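Local coordinates for binding domain (Hc) of Paraclostridial Mosquitocidal Protein 1 (Paraclostridium bifermentans, PDB 6HOX) that forms the receptor-binding part of a paraclostridial neurotoxin that targets Anopheles mosquitoes, and directs the toxin to host nerve cells, at residues A[250-255]-A[305-310]. Numbering follows the deposited sequence.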
# COMPACT_ATOMS: atom_id res chain seq x y z
N ARG A 250 -7.25 -3.70 -6.28
CA ARG A 250 -5.90 -3.31 -5.94
C ARG A 250 -5.02 -4.55 -5.79
O ARG A 250 -5.48 -5.63 -5.41
CB ARG A 250 -5.91 -2.54 -4.62
CG ARG A 250 -6.71 -1.25 -4.68
CD ARG A 250 -5.86 -0.12 -5.19
NE ARG A 250 -6.66 1.07 -5.40
CZ ARG A 250 -6.24 2.13 -6.06
NH1 ARG A 250 -4.96 2.23 -6.38
NH2 ARG A 250 -7.10 3.06 -6.43
N ASP A 251 -3.73 -4.35 -6.07
CA ASP A 251 -2.73 -5.32 -5.72
C ASP A 251 -2.24 -5.06 -4.28
O ASP A 251 -2.67 -4.13 -3.62
CB ASP A 251 -1.59 -5.36 -6.75
CG ASP A 251 -0.67 -4.15 -6.79
OD1 ASP A 251 -0.61 -3.40 -5.79
OD2 ASP A 251 0.00 -3.99 -7.84
N PHE A 252 -1.38 -5.97 -3.82
CA PHE A 252 -0.85 -6.04 -2.49
C PHE A 252 -0.19 -4.71 -2.07
O PHE A 252 -0.22 -4.35 -0.87
CB PHE A 252 0.15 -7.19 -2.44
CG PHE A 252 0.78 -7.41 -1.09
CD1 PHE A 252 0.13 -8.18 -0.14
CD2 PHE A 252 1.99 -6.82 -0.77
CE1 PHE A 252 0.69 -8.38 1.11
CE2 PHE A 252 2.55 -7.02 0.48
CZ PHE A 252 1.91 -7.81 1.41
N TRP A 253 0.43 -4.02 -3.05
CA TRP A 253 1.15 -2.79 -2.82
C TRP A 253 0.22 -1.58 -2.74
O TRP A 253 0.67 -0.50 -2.31
CB TRP A 253 2.19 -2.56 -3.92
CG TRP A 253 3.13 -3.69 -4.20
CD1 TRP A 253 3.33 -4.28 -5.42
CD2 TRP A 253 4.02 -4.35 -3.28
NE1 TRP A 253 4.29 -5.24 -5.33
CE2 TRP A 253 4.74 -5.31 -4.03
CE3 TRP A 253 4.31 -4.21 -1.92
CZ2 TRP A 253 5.69 -6.16 -3.45
CZ3 TRP A 253 5.25 -5.05 -1.34
CH2 TRP A 253 5.93 -6.01 -2.10
N GLY A 254 -1.03 -1.72 -3.23
CA GLY A 254 -2.01 -0.62 -3.27
C GLY A 254 -2.14 0.04 -4.64
O GLY A 254 -2.79 1.11 -4.75
N GLU A 255 -1.56 -0.59 -5.67
CA GLU A 255 -1.63 -0.15 -7.07
C GLU A 255 -2.77 -0.88 -7.78
O GLU A 255 -3.27 -1.89 -7.30
CB GLU A 255 -0.27 -0.32 -7.74
CG GLU A 255 0.81 0.41 -6.95
CD GLU A 255 2.04 0.78 -7.75
OE1 GLU A 255 2.36 0.08 -8.72
OE2 GLU A 255 2.69 1.77 -7.37
N PRO A 305 7.85 -12.37 5.78
CA PRO A 305 7.35 -13.43 4.91
C PRO A 305 7.96 -13.30 3.52
O PRO A 305 8.14 -12.18 3.01
CB PRO A 305 5.84 -13.17 4.84
CG PRO A 305 5.76 -11.66 4.99
CD PRO A 305 6.84 -11.33 6.00
N TYR A 306 8.27 -14.44 2.91
CA TYR A 306 8.60 -14.48 1.51
C TYR A 306 7.32 -14.21 0.70
O TYR A 306 6.27 -14.75 1.03
CB TYR A 306 9.16 -15.85 1.12
CG TYR A 306 10.61 -16.06 1.46
CD1 TYR A 306 11.61 -15.64 0.61
CD2 TYR A 306 10.98 -16.69 2.64
CE1 TYR A 306 12.95 -15.82 0.93
CE2 TYR A 306 12.31 -16.90 2.97
CZ TYR A 306 13.30 -16.46 2.11
OH TYR A 306 14.61 -16.62 2.43
N LEU A 307 7.44 -13.41 -0.36
CA LEU A 307 6.34 -13.17 -1.31
C LEU A 307 6.65 -13.78 -2.68
O LEU A 307 5.71 -14.13 -3.40
CB LEU A 307 6.10 -11.67 -1.48
CG LEU A 307 5.83 -10.87 -0.21
CD1 LEU A 307 5.61 -9.41 -0.56
CD2 LEU A 307 4.65 -11.42 0.55
N TYR A 308 7.93 -13.82 -3.07
CA TYR A 308 8.33 -14.23 -4.43
C TYR A 308 8.75 -15.71 -4.46
O TYR A 308 8.57 -16.38 -5.49
CB TYR A 308 9.47 -13.36 -4.96
CG TYR A 308 9.37 -11.85 -4.84
CD1 TYR A 308 8.16 -11.17 -4.83
CD2 TYR A 308 10.53 -11.09 -4.81
CE1 TYR A 308 8.11 -9.78 -4.74
CE2 TYR A 308 10.50 -9.71 -4.73
CZ TYR A 308 9.29 -9.04 -4.72
OH TYR A 308 9.29 -7.68 -4.65
N HIS A 309 9.37 -16.21 -3.38
CA HIS A 309 9.85 -17.61 -3.21
C HIS A 309 10.74 -18.03 -4.39
O HIS A 309 10.55 -19.09 -4.98
CB HIS A 309 8.68 -18.58 -3.04
CG HIS A 309 7.72 -18.19 -1.97
ND1 HIS A 309 7.95 -18.45 -0.64
CD2 HIS A 309 6.55 -17.50 -2.03
CE1 HIS A 309 6.95 -17.99 0.07
NE2 HIS A 309 6.08 -17.39 -0.75
N LYS A 310 11.72 -17.18 -4.73
CA LYS A 310 12.61 -17.45 -5.86
C LYS A 310 13.40 -18.73 -5.59
O LYS A 310 13.76 -19.03 -4.46
CB LYS A 310 13.49 -16.22 -6.12
CG LYS A 310 12.69 -14.99 -6.53
CD LYS A 310 13.48 -13.96 -7.30
CE LYS A 310 12.69 -13.34 -8.43
NZ LYS A 310 13.49 -12.32 -9.15
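In the C-terminal, trefoil-type half of the receptor-binding domain, a type I beta turn from Asp251 to Gly254 sends its two central side chains, Phe252 and Trp253, against the loop between strands 302-305 and 316-320, where both meet Leu307 and Trp253 also meets Tyr308. Leu307 reaches across with one branch: its CD1 lies 3.7 Å from Trp253 CH2 and 4.0 Å from Phe252 CE2, meeting both rings obliquely. The two aromatic residues form a pair of their own, with Phe252 CD2 standing 3.6 Å above the indole plane of Trp253, displaced to the border of the ring system. Phe252 extends straight from the turn, CG anti to the backbone N (chi1 -179°), which carries its CE2 outward to the leucine methyl. Tyr308 crosses Trp253 at about a right angle, and its OH comes within 4.1 Å of Trp253 CZ2. That hydroxyl is hydrogen-bonded to Asp441 N and Trp444 O, and Trp253 NE1 to Ser439 O; Val438 touches both aromatics and Leu307. Behind the rings, Asp251 OD1 accepts a hydrogen bond from Glu255 N at 3.0 Å, from above the carboxylate plane, and takes weak ones from Trp253 N and from Gly254 N, which also makes the turn's backbone bond to Asp251 O. The result is a division of labour: the buried meeting is largely apolar, centred on Leu307 CD1, whereas directional bonds hold the turn from within and tie down the polar ends of Trp253 and Tyr308.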